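Local coordinates for protein putative prolyl-tRNA synthetase (Leishmania major, PDB 5XIL) that probably catalyses the ATP-dependent attachment of L-proline to tRNA(Pro), releasing AMP and diphosphate, at residues A[7-12]-A[217-222]; A[14-19]-A[277-282]; A[293-298]-A[321-326]; A[316-321]-A[381-386]. One frame throughout, in Å; residues are numbered along the deposited sequence. Where two conformers were deposited one is given.

Interaction 1. Residues A[7-12]-A[217-222]. With MG (magnesium ion), chain F.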
# COMPACT_ATOMS: atom_id res chain seq x y z
N ALA A 7 -25.93 17.70 16.10
CA ALA A 7 -27.13 16.86 16.21
C ALA A 7 -26.73 15.66 17.02
O ALA A 7 -25.56 15.27 16.95
CB ALA A 7 -27.62 16.42 14.86
N LYS A 8 -27.67 15.11 17.77
CA LYS A 8 -27.47 13.87 18.50
C LYS A 8 -27.70 12.69 17.56
O LYS A 8 -28.56 12.77 16.62
CB LYS A 8 -28.39 13.77 19.72
CG LYS A 8 -27.99 14.61 20.90
CD LYS A 8 -28.70 14.20 22.18
CE LYS A 8 -28.32 15.19 23.28
NZ LYS A 8 -28.78 14.88 24.67
N ARG A 9 -26.95 11.61 17.80
CA ARG A 9 -27.10 10.40 16.95
C ARG A 9 -28.51 9.87 16.98
O ARG A 9 -29.01 9.40 15.95
CB ARG A 9 -26.21 9.29 17.46
CG ARG A 9 -24.79 9.43 17.08
CD ARG A 9 -23.91 8.64 18.03
NE ARG A 9 -24.36 7.27 18.09
CZ ARG A 9 -23.88 6.28 17.32
NH1 ARG A 9 -22.92 6.49 16.42
NH2 ARG A 9 -24.40 5.08 17.45
N GLU A 10 -29.12 9.93 18.16
CA GLU A 10 -30.48 9.35 18.44
C GLU A 10 -31.58 10.19 17.83
O GLU A 10 -32.71 9.71 17.70
CB GLU A 10 -30.73 9.24 19.96
CG GLU A 10 -29.79 8.31 20.73
CD GLU A 10 -28.41 8.89 21.08
OE1 GLU A 10 -28.19 10.12 20.96
OE2 GLU A 10 -27.50 8.09 21.46
N GLU A 11 -31.23 11.40 17.39
CA GLU A 11 -32.23 12.34 16.91
C GLU A 11 -32.19 12.64 15.46
O GLU A 11 -33.25 12.75 14.86
CB GLU A 11 -32.15 13.65 17.67
CG GLU A 11 -32.40 13.46 19.14
CD GLU A 11 -33.74 12.81 19.43
OE1 GLU A 11 -34.73 13.18 18.79
OE2 GLU A 11 -33.79 11.97 20.34
N ASN A 12 -31.00 12.78 14.88
CA ASN A 12 -30.87 12.98 13.47
C ASN A 12 -29.52 12.42 12.99
O ASN A 12 -28.55 13.12 12.89
CB ASN A 12 -30.91 14.44 13.11
CG ASN A 12 -30.98 14.63 11.63
OD1 ASN A 12 -30.57 13.76 10.84
ND2 ASN A 12 -31.45 15.79 11.23
N PHE A 217 -23.87 -3.93 12.58
CA PHE A 217 -25.11 -3.36 13.07
C PHE A 217 -24.93 -1.90 13.39
O PHE A 217 -23.96 -1.53 14.13
CB PHE A 217 -25.59 -4.14 14.29
CG PHE A 217 -26.73 -3.48 15.01
CD1 PHE A 217 -27.95 -3.38 14.41
CD2 PHE A 217 -26.58 -2.93 16.29
CE1 PHE A 217 -29.02 -2.80 15.05
CE2 PHE A 217 -27.65 -2.37 16.94
CZ PHE A 217 -28.88 -2.31 16.30
N ILE A 218 -25.82 -1.11 12.84
CA ILE A 218 -25.86 0.36 13.06
C ILE A 218 -26.97 0.71 14.01
O ILE A 218 -28.17 0.93 13.64
CB ILE A 218 -25.96 1.12 11.75
CG1 ILE A 218 -25.04 0.61 10.69
CG2 ILE A 218 -25.75 2.64 11.94
CD1 ILE A 218 -23.59 0.66 10.98
N GLU A 219 -26.58 0.82 15.28
CA GLU A 219 -27.53 0.96 16.36
C GLU A 219 -28.40 2.19 16.26
O GLU A 219 -29.56 2.15 16.65
CB GLU A 219 -26.78 0.98 17.72
CG GLU A 219 -27.72 0.63 18.90
CD GLU A 219 -28.21 1.82 19.68
OE1 GLU A 219 -27.36 2.74 19.82
OE2 GLU A 219 -29.38 1.78 20.22
N ALA A 220 -27.84 3.30 15.82
CA ALA A 220 -28.56 4.58 15.90
C ALA A 220 -29.80 4.54 15.07
O ALA A 220 -30.76 5.22 15.37
CB ALA A 220 -27.70 5.72 15.44
N VAL A 221 -29.77 3.78 13.99
CA VAL A 221 -30.91 3.68 13.06
C VAL A 221 -31.52 2.27 12.99
O VAL A 221 -32.51 2.10 12.33
CB VAL A 221 -30.61 4.20 11.65
CG1 VAL A 221 -30.44 5.73 11.62
CG2 VAL A 221 -29.42 3.52 10.93
N GLY A 222 -30.96 1.32 13.71
CA GLY A 222 -31.45 -0.00 13.79
C GLY A 222 -31.36 -0.74 12.47
O GLY A 222 -32.28 -1.48 12.12
MG MG F . -31.29 0.68 20.42
O HOH W 1 -24.76 3.49 15.50
O HOH W 2 -31.42 8.20 14.83
O HOH W 3 -30.98 0.43 18.24
O HOH W 4 -33.26 -0.27 20.60
O HOH W 5 -31.54 0.90 22.41
O HOH W 6 -31.97 2.39 19.94
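Arg9 and Ala220 face each other across the contact without a direct hydrogen bond, and two ordered waters lie between the segments. A single water donates to both Arg9 O, 2.9 Å away, and Ala220 O, 3.1 Å away, tying two backbone carbonyls together. A second water accepts from Ala220 N (3.1 Å) and lies beside Arg9 NH2; that last link is doubtful, being unusually short and made by a side chain with two conformers. The methyl CB of Ala220 sits over one face of the Arg9 guanidinium, 3.9 Å from NH2. Near the plane of the same group, at its edge, lies Glu219 OE1, 4.5 Å from Arg9 NH2 and so beyond a salt bridge. The other terminal nitrogen, NH1, donates to Met274 O. The Glu219 chain bends sharply at chi2 (-101°), which turns its other oxygen, OE2, to the magnesium ion at 2.2 Å. His413 and four waters also bind that metal. The contact thus joins the loop before helix 13-23 to the end of strand 210-218 in the class II synthetase core. The arginine's positive charge would probably support the magnesium in keeping Glu219 ionised, while the sure polar link between the backbones is the one water shared by Arg9 O and Ala220 O.

Interaction 2. Residues A[14-19]-A[277-282]. With ACT (acetate ion), chain D.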
# COMPACT_ATOMS: atom_id res chain seq x y z
N SER A 14 -28.22 11.17 10.15
CA SER A 14 -27.55 11.72 8.97
C SER A 14 -26.83 13.04 9.18
O SER A 14 -25.75 13.23 8.63
CB SER A 14 -28.53 11.95 7.85
OG SER A 14 -29.04 10.72 7.53
N ALA A 15 -27.44 13.96 9.89
CA ALA A 15 -26.81 15.23 10.17
C ALA A 15 -25.65 15.09 11.17
O ALA A 15 -24.65 15.76 11.07
CB ALA A 15 -27.83 16.23 10.71
N TRP A 16 -25.82 14.21 12.15
CA TRP A 16 -24.76 13.91 13.06
C TRP A 16 -23.52 13.41 12.28
O TRP A 16 -22.42 13.90 12.49
CB TRP A 16 -25.22 12.83 14.02
CG TRP A 16 -24.11 12.31 14.85
CD1 TRP A 16 -23.67 12.83 16.02
CD2 TRP A 16 -23.32 11.14 14.60
NE1 TRP A 16 -22.65 12.10 16.53
CE2 TRP A 16 -22.37 11.07 15.67
CE3 TRP A 16 -23.31 10.18 13.61
CZ2 TRP A 16 -21.41 10.04 15.76
CZ3 TRP A 16 -22.35 9.17 13.69
CH2 TRP A 16 -21.39 9.13 14.76
N TYR A 17 -23.75 12.48 11.37
CA TYR A 17 -22.62 11.80 10.68
C TYR A 17 -21.90 12.84 9.83
O TYR A 17 -20.68 12.91 9.84
CB TYR A 17 -23.20 10.73 9.79
CG TYR A 17 -22.20 9.91 9.02
CD1 TYR A 17 -21.43 8.97 9.65
CD2 TYR A 17 -22.09 10.03 7.66
CE1 TYR A 17 -20.52 8.22 8.93
CE2 TYR A 17 -21.20 9.26 6.93
CZ TYR A 17 -20.42 8.36 7.59
OH TYR A 17 -19.55 7.60 6.83
N ILE A 18 -22.65 13.61 9.02
CA ILE A 18 -22.03 14.66 8.24
C ILE A 18 -21.25 15.68 9.06
O ILE A 18 -20.15 16.03 8.68
CB ILE A 18 -23.05 15.41 7.38
CG1 ILE A 18 -23.48 14.54 6.26
CG2 ILE A 18 -22.45 16.66 6.76
CD1 ILE A 18 -24.87 14.90 5.80
N ASP A 19 -21.77 16.09 10.21
CA ASP A 19 -21.10 17.04 11.08
C ASP A 19 -19.81 16.39 11.63
O ASP A 19 -18.77 17.01 11.71
CB ASP A 19 -22.02 17.50 12.24
CG ASP A 19 -21.62 18.86 12.85
OD1 ASP A 19 -21.21 19.74 12.09
OD2 ASP A 19 -21.71 19.06 14.13
N GLY A 277 -18.78 6.42 17.11
CA GLY A 277 -18.93 7.83 17.28
C GLY A 277 -20.00 8.07 18.32
O GLY A 277 -20.90 7.24 18.51
N ASP A 278 -19.88 9.18 19.06
CA ASP A 278 -20.88 9.48 20.09
C ASP A 278 -21.36 10.89 19.96
O ASP A 278 -21.08 11.59 18.95
CB ASP A 278 -20.35 9.14 21.47
CG ASP A 278 -19.16 10.05 21.91
OD1 ASP A 278 -18.98 11.04 21.26
OD2 ASP A 278 -18.44 9.63 22.90
N ASN A 279 -22.15 11.36 20.95
CA ASN A 279 -22.68 12.73 20.80
C ASN A 279 -21.68 13.89 20.96
O ASN A 279 -21.97 15.05 20.60
CB ASN A 279 -23.95 12.89 21.65
CG ASN A 279 -25.10 12.10 21.05
OD1 ASN A 279 -25.12 11.91 19.85
ND2 ASN A 279 -25.92 11.52 21.87
N ARG A 280 -20.45 13.54 21.35
CA ARG A 280 -19.36 14.51 21.41
C ARG A 280 -18.48 14.47 20.15
O ARG A 280 -17.61 15.34 19.98
CB ARG A 280 -18.51 14.23 22.68
CG ARG A 280 -19.32 14.35 23.96
CD ARG A 280 -18.58 13.74 25.15
NE ARG A 280 -17.59 14.70 25.59
CZ ARG A 280 -17.85 15.80 26.30
NH1 ARG A 280 -19.09 16.08 26.72
NH2 ARG A 280 -16.86 16.63 26.60
N GLY A 281 -18.66 13.48 19.26
CA GLY A 281 -17.90 13.43 18.03
C GLY A 281 -17.44 12.03 17.69
O GLY A 281 -17.94 11.04 18.23
N MET A 282 -16.40 11.98 16.89
CA MET A 282 -15.75 10.67 16.60
C MET A 282 -15.04 10.09 17.86
O MET A 282 -14.68 10.81 18.78
CB MET A 282 -14.80 10.88 15.44
CG MET A 282 -14.12 9.61 14.91
SD MET A 282 -15.35 8.32 14.61
CE MET A 282 -14.40 6.80 14.31
C ACT D . -26.50 8.07 7.36
O ACT D . -26.63 9.00 6.58
OXT ACT D . -27.25 7.05 7.43
CH3 ACT D . -25.35 8.21 8.31
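Trp16, on helix 13-23, reaches the loop 277-282 with its indole and donates the single direct hydrogen bond across the contact: NE1 to Asp278 O, 2.9 Å, with an N-H...O angle of 149°. The oxygen lies near the ring plane, at the indole edge, yet the donor stands 50° above the plane of the carbonyl. Gly281 N comes to the same oxygen from the opposite face, so two donors grip it. A chi1 of 171° sets CG of Trp16 opposite its backbone N and sends the ring across to the loop. Within the loop, Asp278 OD1 accepts from Arg280 N at 2.9 Å.

Packing accompanies these bonds. The benzo edge of the indole runs against the Gly277 backbone, with CZ2 3.5 Å from Gly277 C and CH2 3.8 Å from Gly277 CA. The Asn279 amide, its plane nearly perpendicular to that of the indole, lies nearby and is itself held by Arg9 and Glu10. Arg9 also makes a cation-pi contact with Trp16.

Charge acts at the far side of the loop, where Asp278 forms a salt bridge with Arg373 and Arg280 another with Glu348. The arrangement is that of an Asx turn combined with a type I beta turn from Asp278 to Gly281, following helix 267-276 on the way to the anticodon-binding domain.

Interaction 3. Residues A[293-298]-A[321-326]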
# COMPACT_ATOMS: atom_id res chain seq x y z
N VAL A 293 -2.34 9.78 21.02
CA VAL A 293 -2.27 10.62 22.24
C VAL A 293 -1.97 12.04 21.86
O VAL A 293 -1.00 12.32 21.16
CB VAL A 293 -1.18 10.14 23.21
CG1 VAL A 293 -1.13 11.04 24.45
CG2 VAL A 293 -1.26 8.66 23.51
N ILE A 294 -2.79 12.97 22.31
CA ILE A 294 -2.52 14.35 22.12
C ILE A 294 -2.10 14.96 23.48
O ILE A 294 -2.75 14.78 24.45
CB ILE A 294 -3.69 15.12 21.54
CG1 ILE A 294 -3.31 16.55 21.10
CG2 ILE A 294 -4.88 15.18 22.46
CD1 ILE A 294 -2.45 16.60 19.89
N ILE A 295 -1.06 15.75 23.45
CA ILE A 295 -0.50 16.42 24.68
C ILE A 295 -0.81 17.94 24.61
O ILE A 295 -0.40 18.62 23.69
CB ILE A 295 1.01 16.17 24.76
CG1 ILE A 295 1.34 14.69 24.73
CG2 ILE A 295 1.64 16.89 25.98
CD1 ILE A 295 2.78 14.41 24.35
N ILE A 296 -1.55 18.46 25.59
CA ILE A 296 -1.95 19.82 25.58
C ILE A 296 -1.51 20.45 26.91
O ILE A 296 -1.89 19.94 27.96
CB ILE A 296 -3.46 19.92 25.48
CG1 ILE A 296 -3.95 19.16 24.22
CG2 ILE A 296 -3.89 21.38 25.51
CD1 ILE A 296 -5.44 19.06 24.08
N PRO A 297 -0.71 21.55 26.85
CA PRO A 297 -0.30 22.24 28.06
C PRO A 297 -1.49 22.98 28.71
O PRO A 297 -2.42 23.50 28.03
CB PRO A 297 0.85 23.16 27.57
CG PRO A 297 0.36 23.56 26.22
CD PRO A 297 -0.23 22.27 25.65
N VAL A 298 -1.54 22.95 30.03
CA VAL A 298 -2.59 23.63 30.77
C VAL A 298 -1.98 24.36 32.00
O VAL A 298 -0.81 24.18 32.33
CB VAL A 298 -3.66 22.67 31.30
CG1 VAL A 298 -4.34 21.89 30.16
CG2 VAL A 298 -3.04 21.70 32.31
N SER A 321 8.36 13.04 22.66
CA SER A 321 9.51 12.31 22.17
C SER A 321 9.62 10.96 22.83
O SER A 321 9.93 9.98 22.16
CB SER A 321 10.78 13.16 22.28
OG SER A 321 11.83 12.29 21.89
N GLU A 322 9.40 10.90 24.13
CA GLU A 322 9.53 9.67 24.89
C GLU A 322 8.43 8.68 24.46
O GLU A 322 8.66 7.47 24.28
CB GLU A 322 9.34 9.95 26.38
CG GLU A 322 10.51 10.75 26.98
CD GLU A 322 10.30 11.20 28.43
OE1 GLU A 322 9.32 10.79 29.08
OE2 GLU A 322 11.15 12.00 28.94
N LEU A 323 7.23 9.21 24.29
CA LEU A 323 6.15 8.26 23.86
C LEU A 323 6.42 7.67 22.47
O LEU A 323 6.25 6.45 22.23
CB LEU A 323 4.81 8.93 23.96
CG LEU A 323 4.32 9.33 25.35
CD1 LEU A 323 3.01 10.06 25.22
CD2 LEU A 323 4.10 8.13 26.22
N CYS A 324 6.87 8.50 21.56
CA CYS A 324 7.06 8.07 20.16
C CYS A 324 8.21 7.06 20.07
O CYS A 324 8.13 6.03 19.37
CB CYS A 324 7.26 9.28 19.24
SG CYS A 324 5.87 10.39 18.96
N GLU A 325 9.23 7.26 20.90
CA GLU A 325 10.33 6.34 21.00
C GLU A 325 9.87 4.99 21.51
O GLU A 325 10.42 3.99 21.12
CB GLU A 325 11.47 6.89 21.90
CG GLU A 325 12.74 6.05 21.86
CD GLU A 325 13.47 6.09 20.50
OE1 GLU A 325 13.27 7.05 19.70
OE2 GLU A 325 14.27 5.16 20.23
N GLY A 326 8.83 4.98 22.33
CA GLY A 326 8.22 3.76 22.82
C GLY A 326 7.12 3.21 21.92
O GLY A 326 6.42 2.31 22.30
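Val293 and Leu323 bring the strand 293-297 and the last turn of helix 306-325 to their closest backbone approach, 8.9 Å between their CA atoms. The strand is extended, and its residues Val293 and Ile295, two apart, aim their CB atoms at the helix. Between them, Ile294 belongs to the other face of the sheet, where it packs on Trp347 of helix 340-350. On the helical side the backbone bond from Glu325 N to Ser321 O keeps the turn regular, and Gly326 is the first residue to leave helical angles.

The side-chain contact is narrow: a single methyl of Leu323, CD1, serves both strand residues. It lies 4.3 Å from Val293 CG1 and 4.4 Å from Ile295 CD1, so the leucine tip meets the two strand residues together. An extended chi2 (176°) carries CD1 of Leu323 outward from the helix. Ile295 answers in kind, its chi2 of 161° stretching CD1 toward the leucine. Val293 needs no such reach, since its CG1 branches directly from CB.

Other residues thicken this layer: Val328 touches both Val293 and Leu323, while Leu354 and Val356 of the neighbouring strand touch Val293. Farther up the helix, Cys316 and Leu319 lie against Ile295. The strand and helix are successive elements of a beta-alpha-beta unit of the anticodon-binding domain that continues into strand 330-332. No hydrogen bond joins the two segments, and all three touching residues are buried; the junction therefore rests on dispersion and the exclusion of water, with loose methyl contacts in place of any directional bond.

Interaction 4. Residues A[316-321]-A[381-386]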
# COMPACT_ATOMS: atom_id res chain seq x y z
N CYS A 316 6.39 19.17 27.34
CA CYS A 316 5.43 18.60 26.38
C CYS A 316 6.14 17.92 25.22
O CYS A 316 5.87 16.80 24.86
CB CYS A 316 4.50 19.67 25.86
SG CYS A 316 3.30 20.29 27.05
N TRP A 317 7.13 18.61 24.68
CA TRP A 317 7.95 18.09 23.62
C TRP A 317 8.70 16.87 24.09
O TRP A 317 8.82 15.93 23.41
CB TRP A 317 8.96 19.14 23.17
CG TRP A 317 8.42 20.24 22.35
CD1 TRP A 317 8.62 21.55 22.54
CD2 TRP A 317 7.61 20.13 21.18
NE1 TRP A 317 8.00 22.28 21.58
CE2 TRP A 317 7.35 21.43 20.73
N ARG A 318 9.22 16.92 25.28
CA ARG A 318 9.94 15.79 25.77
C ARG A 318 9.06 14.56 25.90
O ARG A 318 9.48 13.43 25.65
CB ARG A 318 10.54 16.13 27.13
CG ARG A 318 11.32 15.00 27.76
CD ARG A 318 12.26 15.59 28.83
NE ARG A 318 11.56 16.11 30.04
CZ ARG A 318 11.39 17.40 30.38
NH1 ARG A 318 11.84 18.41 29.63
NH2 ARG A 318 10.76 17.69 31.53
N LEU A 319 7.89 14.77 26.44
CA LEU A 319 6.93 13.69 26.59
C LEU A 319 6.57 13.08 25.23
O LEU A 319 6.56 11.87 25.05
CB LEU A 319 5.70 14.19 27.35
CG LEU A 319 4.58 13.12 27.47
CD1 LEU A 319 5.10 11.93 28.24
CD2 LEU A 319 3.30 13.60 28.15
N GLU A 320 6.31 13.93 24.29
CA GLU A 320 6.03 13.51 22.92
C GLU A 320 7.12 12.60 22.43
O GLU A 320 6.88 11.52 21.85
CB GLU A 320 5.90 14.71 22.02
CG GLU A 320 5.59 14.30 20.59
CD GLU A 320 5.53 15.47 19.62
OE1 GLU A 320 5.32 16.65 19.97
OE2 GLU A 320 5.69 15.17 18.46
N SER A 321 8.36 13.04 22.66
CA SER A 321 9.51 12.31 22.17
C SER A 321 9.62 10.96 22.83
O SER A 321 9.93 9.98 22.16
CB SER A 321 10.78 13.16 22.28
OG SER A 321 11.83 12.29 21.89
N VAL A 381 -1.16 9.02 35.33
CA VAL A 381 -0.14 8.09 34.91
C VAL A 381 1.22 8.65 35.27
O VAL A 381 1.57 9.76 34.87
CB VAL A 381 -0.20 7.83 33.40
CG1 VAL A 381 0.96 6.95 32.98
CG2 VAL A 381 -1.53 7.19 33.04
N ALA A 382 2.02 7.86 35.97
CA ALA A 382 3.38 8.29 36.41
C ALA A 382 4.25 8.63 35.22
O ALA A 382 4.25 7.89 34.18
CB ALA A 382 4.03 7.19 37.26
N TRP A 383 5.01 9.72 35.33
CA TRP A 383 5.90 10.12 34.30
C TRP A 383 7.31 9.75 34.66
O TRP A 383 7.93 10.42 35.51
CB TRP A 383 5.77 11.59 34.04
CG TRP A 383 6.52 12.06 32.85
CD1 TRP A 383 7.22 11.32 31.95
CD2 TRP A 383 6.62 13.40 32.41
NE1 TRP A 383 7.77 12.11 31.00
CE2 TRP A 383 7.38 13.39 31.23
CE3 TRP A 383 6.13 14.59 32.90
CZ2 TRP A 383 7.73 14.56 30.56
CZ3 TRP A 383 6.41 15.74 32.21
CH2 TRP A 383 7.23 15.72 31.05
N ASP A 384 7.76 8.68 34.04
CA ASP A 384 9.03 8.01 34.34
C ASP A 384 9.36 7.07 33.19
O ASP A 384 8.75 7.17 32.10
CB ASP A 384 8.96 7.32 35.72
CG ASP A 384 7.83 6.28 35.82
OD1 ASP A 384 7.51 5.56 34.83
OD2 ASP A 384 7.27 6.19 36.90
N ALA A 385 10.35 6.20 33.38
CA ALA A 385 10.81 5.23 32.39
C ALA A 385 9.69 4.27 31.86
O ALA A 385 9.83 3.69 30.79
CB ALA A 385 11.96 4.39 32.96
N GLN A 386 8.67 4.09 32.65
CA GLN A 386 7.61 3.13 32.34
C GLN A 386 6.45 3.77 31.58
O GLN A 386 5.52 3.05 31.17
CB GLN A 386 7.03 2.54 33.61
CG GLN A 386 7.84 1.41 34.16
CD GLN A 386 9.10 1.92 34.84
OE1 GLN A 386 9.05 2.82 35.69
NE2 GLN A 386 10.23 1.34 34.48
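Trp383 lays its indole along helix 306-325, meeting Leu319 and Arg318 there. From CB, which points at the helix, a chi1 of -172° places CG opposite the backbone N and carries the ring to the helix. The five-membered ring receives Leu319 CD1 over one face, a CH-pi contact of 4.2 Å to the centroid, 27° off the ring normal. The methyl is offset toward the rim: NE1 of Trp383 is 3.8 Å from Leu319 CD1, and CE2 lies only slightly farther. The polar N-H at NE1 is taken up by the carboxylate of Glu322, one turn along the same helix. Farther out, CZ2 rests 3.8 Å from Leu319 CB, against the root of the leucine. At the tip of the indole, CH2 lies 4.1 Å from Arg318 NH2. The guanidinium plane is 9° from that of the indole.

Leu368 and Leu358 of the sheet also touch the indole, and Arg366 makes a cation-pi contact with it. Just past the tryptophan, Asp384 OD1 accepts from Gln386 N at 2.9 Å, a capping bond in the turn that leads into helix 387-412. The whole is helix-on-sheet packing within the anticodon-binding domain: the residue following edge strand 378-382 is buried against a helix that covers the mixed five-stranded sheet.

How the interactions relate
The four contacts fall into two pairs. Interactions 1 and 2, with centres 9 Å apart, share one N-terminal junction: Asn279 OD1 is 2.8 Å from Arg9 N and Asn279 ND2 is 2.8 Å from Glu10 OE1, probable hydrogen bonds that fasten the two together. The magnesium ion belongs to interaction 1; in interaction 2, the side chain of Asn279 is about 12 Å from the bound magnesium ion. Interactions 3 and 4, their centres 7 Å apart, share Ser321 and line neighbouring parts of helix 306-325 over the same sheet. Between the pairs nothing touches: interactions 2 and 3 approach to about 11 Å at their nearest atoms, and the second pair lies away from the metal sites.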